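Local structure of PTS system, cellobiose-specific IIA component (Bacillus anthracis, 3K1S) at residues A33-M45 / K92-E106. The protein probably serves as the IIA phosphocarrier of a cellobiose-specific phosphotransferase system, relaying phosphoryl groups during uptake of the sugar. Residues are numbered along the deposited sequence; the frame is centred on the assembly and turned at random.
Sequences AKQGKMAEADEAM and KELAAEFIDLYKKLE. With NA (sodium ion), chain N; NA (sodium ion), chain J.
K34 lies alongside Y102, both side chains pointing the same way, with its CA over the centre of the tyrosine ring in a CH-pi contact, 3.9 Å from the centroid and 5° off the normal. With CG anti to the backbone N (chi1 -162°), the lysine chain follows the ring outward, and its CG passes 3.4 Å from Y102 OH. Both ends reach the third subunit: K34 NZ forms salt bridges with E97 and D100 of the third subunit, while Y102 OH binds a sodium ion, in the ring plane, that E97 O of that subunit also holds.

Deeper in, A33 CB rests against both CG1 and CG2 of I99. From helix 38-67 the selenomethionine M45 enters as a knob among K92, A95, A96 and I99. Bends at chi2 and chi3 curl its CE against K92 O (3.2 Å) and A96 CB (3.6 Å). Its CG packs against I99 CD1 (3.5 Å).

M38, also selenomethionine, slides past K103 in the opposite direction, its SE beside K103 CG. The extended K103 chain continues to D42, where NZ meets the syn lone pair of OD1 at 2.8 Å in a salt bridge on the outer side of the apolar layer.

A Schellman motif at G36 turns the chain between helices 10-34 and 38-67, and residues 38-45 run antiparallel to residues 92-106 (164°), an arrangement that belongs to the up-down-up three-helix bundle of lactose/cellobiose IIA proteins, seen here as a trimer.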
loop_
_atom_site.group_PDB
_atom_site.type_symbol
_atom_site.label_atom_id
_atom_site.label_comp_id
_atom_site.label_asym_id
_atom_site.label_seq_id
_atom_site.Cartn_x
_atom_site.Cartn_y
_atom_site.Cartn_z
ATOM N N ALA A 33 17.096 3.656 -11.825
ATOM C CA ALA A 33 16.924 2.579 -12.796
ATOM C C ALA A 33 16.314 3.101 -14.095
ATOM O O ALA A 33 16.718 2.698 -15.194
ATOM C CB ALA A 33 16.068 1.465 -12.205
ATOM N N LYS A 34 15.344 4.001 -13.955
ATOM C CA LYS A 34 14.674 4.628 -15.088
ATOM C C LYS A 34 15.663 5.375 -15.985
ATOM O O LYS A 34 15.434 5.516 -17.187
ATOM C CB LYS A 34 13.593 5.585 -14.588
ATOM C CG LYS A 34 12.564 5.955 -15.644
ATOM C CD LYS A 34 11.723 7.160 -15.230
ATOM C CE LYS A 34 10.609 6.779 -14.276
ATOM N NZ LYS A 34 9.574 7.843 -14.224
ATOM N N GLN A 35 16.752 5.855 -15.389
ATOM C CA GLN A 35 17.799 6.573 -16.124
ATOM C C GLN A 35 18.917 5.643 -16.583
ATOM O O GLN A 35 19.903 6.092 -17.168
ATOM C CB GLN A 35 18.391 7.688 -15.260
ATOM C CG GLN A 35 17.455 8.852 -14.995
ATOM C CD GLN A 35 17.965 9.752 -13.886
ATOM O OE1 GLN A 35 19.046 10.338 -13.989
ATOM N NE2 GLN A 35 17.186 9.867 -12.817
ATOM N N GLY A 36 18.760 4.352 -16.309
ATOM C CA GLY A 36 19.770 3.364 -16.654
ATOM C C GLY A 36 20.926 3.347 -15.672
ATOM O O GLY A 36 21.963 2.738 -15.942
ATOM N N LYS A 37 20.739 4.011 -14.530
ATOM C CA LYS A 37 21.739 4.059 -13.465
ATOM C C LYS A 37 21.519 2.891 -12.510
ATOM O O LYS A 37 21.025 3.060 -11.387
ATOM C CB LYS A 37 21.665 5.401 -12.726
ATOM C CG LYS A 37 22.182 6.602 -13.543
ATOM C CD LYS A 37 22.135 7.903 -12.742
ATOM C CE LYS A 37 23.274 7.993 -11.733
ATOM N NZ LYS A 37 23.298 9.294 -11.011
HETATM N N MSE A 38 21.890 1.702 -12.974
HETATM C CA MSE A 38 21.528 0.446 -12.314
HETATM C C MSE A 38 22.273 0.185 -11.006
HETATM O O MSE A 38 21.686 -0.314 -10.044
HETATM C CB MSE A 38 21.699 -0.734 -13.288
HETATM C CG MSE A 38 20.810 -0.650 -14.533
HETATM SE SE MSE A 38 18.927 -0.184 -14.157
HETATM C CE MSE A 38 18.277 -0.176 -15.999
ATOM N N ALA A 39 23.557 0.527 -10.973
ATOM C CA ALA A 39 24.385 0.353 -9.780
ATOM C C ALA A 39 23.933 1.263 -8.641
ATOM O O ALA A 39 23.959 0.861 -7.477
ATOM C CB ALA A 39 25.853 0.600 -10.110
ATOM N N GLU A 40 23.531 2.487 -8.989
ATOM C CA GLU A 40 23.005 3.448 -8.029
ATOM C C GLU A 40 21.625 3.004 -7.530
ATOM O O GLU A 40 21.274 3.218 -6.366
ATOM C CB GLU A 40 22.930 4.849 -8.656
ATOM C CG GLU A 40 24.294 5.526 -8.914
ATOM C CD GLU A 40 24.954 5.142 -10.247
ATOM O OE1 GLU A 40 24.411 4.306 -11.007
ATOM O OE2 GLU A 40 26.034 5.695 -10.542
ATOM N N ALA A 41 20.848 2.393 -8.422
ATOM C CA ALA A 41 19.558 1.804 -8.070
ATOM C C ALA A 41 19.739 0.634 -7.105
ATOM O O ALA A 41 19.105 0.587 -6.054
ATOM C CB ALA A 41 18.822 1.346 -9.321
ATOM N N ASP A 42 20.607 -0.309 -7.463
ATOM C CA ASP A 42 20.887 -1.452 -6.594
ATOM C C ASP A 42 21.288 -1.009 -5.184
ATOM O O ASP A 42 20.793 -1.556 -4.198
ATOM C CB ASP A 42 21.961 -2.363 -7.206
ATOM C CG ASP A 42 21.469 -3.117 -8.439
ATOM O OD1 ASP A 42 20.245 -3.150 -8.694
ATOM O OD2 ASP A 42 22.315 -3.686 -9.160
ATOM N N GLU A 43 22.171 -0.015 -5.095
ATOM C CA GLU A 43 22.631 0.482 -3.798
ATOM C C GLU A 43 21.549 1.206 -2.994
ATOM O O GLU A 43 21.517 1.094 -1.766
ATOM C CB GLU A 43 23.867 1.374 -3.943
ATOM C CG GLU A 43 24.556 1.661 -2.609
ATOM C CD GLU A 43 25.892 2.374 -2.759
ATOM O OE1 GLU A 43 26.062 3.146 -3.731
ATOM O OE2 GLU A 43 26.771 2.170 -1.891
ATOM N N ALA A 44 20.685 1.961 -3.674
ATOM C CA ALA A 44 19.572 2.636 -3.001
ATOM C C ALA A 44 18.552 1.635 -2.445
ATOM O O ALA A 44 17.941 1.876 -1.405
ATOM C CB ALA A 44 18.894 3.648 -3.934
HETATM N N MSE A 45 18.373 0.517 -3.142
HETATM C CA MSE A 45 17.523 -0.571 -2.653
HETATM C C MSE A 45 18.072 -1.190 -1.364
HETATM O O MSE A 45 17.310 -1.529 -0.452
HETATM C CB MSE A 45 17.320 -1.639 -3.734
HETATM C CG MSE A 45 16.406 -1.181 -4.867
HETATM SE SE MSE A 45 14.586 -0.752 -4.248
HETATM C CE MSE A 45 13.989 -2.593 -3.920
ATOM N N LYS A 92 8.942 -0.618 -1.662
ATOM C CA LYS A 92 10.225 -1.264 -1.888
ATOM C C LYS A 92 10.056 -2.532 -2.728
ATOM O O LYS A 92 10.784 -2.744 -3.703
ATOM C CB LYS A 92 10.916 -1.586 -0.561
ATOM C CG LYS A 92 12.263 -2.278 -0.715
ATOM C CD LYS A 92 12.815 -2.700 0.638
ATOM C CE LYS A 92 13.963 -3.677 0.488
ATOM N NZ LYS A 92 13.506 -5.007 -0.008
ATOM N N GLU A 93 9.085 -3.363 -2.349
ATOM C CA GLU A 93 8.839 -4.628 -3.030
ATOM C C GLU A 93 8.481 -4.429 -4.502
ATOM O O GLU A 93 8.914 -5.198 -5.359
ATOM C CB GLU A 93 7.745 -5.429 -2.311
ATOM C CG GLU A 93 7.552 -6.840 -2.855
ATOM C CD GLU A 93 6.705 -7.731 -1.959
ATOM O OE1 GLU A 93 5.909 -7.207 -1.150
ATOM O OE2 GLU A 93 6.834 -8.972 -2.076
ATOM N N LEU A 94 7.686 -3.409 -4.796
ATOM C CA LEU A 94 7.286 -3.161 -6.180
ATOM C C LEU A 94 8.349 -2.405 -6.978
ATOM O O LEU A 94 8.517 -2.642 -8.179
ATOM C CB LEU A 94 5.931 -2.461 -6.240
ATOM C CG LEU A 94 4.777 -3.311 -5.688
ATOM C CD1 LEU A 94 3.487 -2.509 -5.649
ATOM C CD2 LEU A 94 4.592 -4.607 -6.493
ATOM N N ALA A 95 9.073 -1.516 -6.303
ATOM C CA ALA A 95 10.158 -0.777 -6.931
ATOM C C ALA A 95 11.243 -1.736 -7.429
ATOM O O ALA A 95 11.833 -1.518 -8.487
ATOM C CB ALA A 95 10.733 0.247 -5.967
ATOM N N ALA A 96 11.501 -2.790 -6.655
ATOM C CA ALA A 96 12.351 -3.899 -7.090
ATOM C C ALA A 96 11.897 -4.439 -8.442
ATOM O O ALA A 96 12.721 -4.773 -9.303
ATOM C CB ALA A 96 12.339 -5.016 -6.051
ATOM N N GLU A 97 10.581 -4.517 -8.615
ATOM C CA GLU A 97 9.978 -5.049 -9.829
ATOM C C GLU A 97 10.019 -4.064 -10.990
ATOM O O GLU A 97 10.185 -4.469 -12.140
ATOM C CB GLU A 97 8.550 -5.534 -9.558
ATOM C CG GLU A 97 8.479 -6.743 -8.624
ATOM C CD GLU A 97 9.387 -7.894 -9.053
ATOM O OE1 GLU A 97 9.562 -8.109 -10.275
ATOM O OE2 GLU A 97 9.923 -8.588 -8.161
ATOM N N PHE A 98 9.889 -2.774 -10.700
ATOM C CA PHE A 98 10.129 -1.757 -11.726
ATOM C C PHE A 98 11.576 -1.787 -12.203
ATOM O O PHE A 98 11.847 -1.696 -13.405
ATOM C CB PHE A 98 9.777 -0.359 -11.222
ATOM C CG PHE A 98 8.312 -0.068 -11.241
ATOM C CD1 PHE A 98 7.657 0.183 -12.441
ATOM C CD2 PHE A 98 7.582 -0.046 -10.059
ATOM C CE1 PHE A 98 6.294 0.447 -12.462
ATOM C CE2 PHE A 98 6.218 0.220 -10.075
ATOM C CZ PHE A 98 5.575 0.468 -11.274
ATOM N N ILE A 99 12.497 -1.914 -11.250
ATOM C CA ILE A 99 13.923 -1.930 -11.546
ATOM C C ILE A 99 14.284 -3.112 -12.449
ATOM O O ILE A 99 15.027 -2.951 -13.422
ATOM C CB ILE A 99 14.764 -1.929 -10.249
ATOM C CG1 ILE A 99 14.470 -0.655 -9.440
ATOM C CG2 ILE A 99 16.256 -2.042 -10.567
ATOM C CD1 ILE A 99 14.849 -0.739 -7.979
ATOM N N ASP A 100 13.741 -4.290 -12.137
ATOM C CA ASP A 100 14.002 -5.484 -12.945
ATOM C C ASP A 100 13.449 -5.316 -14.347
ATOM O O ASP A 100 14.078 -5.727 -15.324
ATOM C CB ASP A 100 13.435 -6.745 -12.286
ATOM C CG ASP A 100 14.513 -7.606 -11.647
ATOM O OD1 ASP A 100 15.673 -7.147 -11.532
ATOM O OD2 ASP A 100 14.206 -8.756 -11.266
ATOM N N LEU A 101 12.282 -4.688 -14.440
ATOM C CA LEU A 101 11.646 -4.424 -15.719
ATOM C C LEU A 101 12.472 -3.447 -16.557
ATOM O O LEU A 101 12.575 -3.605 -17.774
ATOM C CB LEU A 101 10.209 -3.922 -15.513
ATOM C CG LEU A 101 9.337 -3.612 -16.734
ATOM C CD1 LEU A 101 9.328 -4.756 -17.740
ATOM C CD2 LEU A 101 7.919 -3.290 -16.284
ATOM N N TYR A 102 13.067 -2.449 -15.914
ATOM C CA TYR A 102 13.962 -1.529 -16.630
ATOM C C TYR A 102 15.251 -2.196 -17.100
ATOM O O TYR A 102 15.774 -1.849 -18.163
ATOM C CB TYR A 102 14.261 -0.269 -15.810
ATOM C CG TYR A 102 13.176 0.777 -15.926
ATOM C CD1 TYR A 102 12.996 1.485 -17.112
ATOM C CD2 TYR A 102 12.325 1.055 -14.856
ATOM C CE1 TYR A 102 11.999 2.444 -17.234
ATOM C CE2 TYR A 102 11.318 2.016 -14.969
ATOM C CZ TYR A 102 11.163 2.702 -16.164
ATOM O OH TYR A 102 10.181 3.657 -16.299
ATOM N N LYS A 103 15.756 -3.149 -16.317
ATOM C CA LYS A 103 16.929 -3.935 -16.721
ATOM C C LYS A 103 16.632 -4.801 -17.939
ATOM O O LYS A 103 17.475 -4.930 -18.831
ATOM C CB LYS A 103 17.467 -4.787 -15.568
ATOM C CG LYS A 103 18.277 -3.986 -14.558
ATOM C CD LYS A 103 18.655 -4.806 -13.337
ATOM C CE LYS A 103 19.406 -3.935 -12.341
ATOM N NZ LYS A 103 19.445 -4.514 -10.971
ATOM N N LYS A 104 15.432 -5.381 -17.980
ATOM C CA LYS A 104 15.014 -6.210 -19.112
ATOM C C LYS A 104 14.882 -5.377 -20.383
ATOM O O LYS A 104 15.277 -5.815 -21.464
ATOM C CB LYS A 104 13.690 -6.926 -18.822
ATOM C CG LYS A 104 13.401 -8.077 -19.781
ATOM C CD LYS A 104 11.911 -8.359 -19.919
ATOM C CE LYS A 104 11.648 -9.773 -20.443
ATOM N NZ LYS A 104 12.419 -10.110 -21.680
ATOM N N LEU A 105 14.324 -4.176 -20.244
ATOM C CA LEU A 105 14.127 -3.281 -21.382
ATOM C C LEU A 105 15.449 -2.788 -21.976
ATOM O O LEU A 105 15.522 -2.499 -23.170
ATOM C CB LEU A 105 13.223 -2.110 -21.000
ATOM C CG LEU A 105 11.794 -2.460 -20.571
ATOM C CD1 LEU A 105 11.046 -1.214 -20.127
ATOM C CD2 LEU A 105 11.028 -3.178 -21.681
ATOM N N GLU A 106 16.461 -2.650 -21.138
ATOM C CA GLU A 106 17.813 -2.389 -21.576
ATOM C C GLU A 106 18.431 -3.579 -22.284
ATOM O O GLU A 106 19.143 -3.436 -23.257
ATOM C CB GLU A 106 18.691 -1.969 -20.414
ATOM C CG GLU A 106 18.382 -0.603 -19.915
ATOM C CD GLU A 106 19.612 0.159 -19.545
ATOM O OE1 GLU A 106 20.607 -0.478 -19.152
ATOM O OE2 GLU A 106 19.588 1.397 -19.653
HETATM NA NA NA N . 9.679 -7.079 -12.745
HETATM NA NA NA J . 8.342 3.826 -15.145
HETATM O O HOH W 1 22.957 0.617 -17.454
#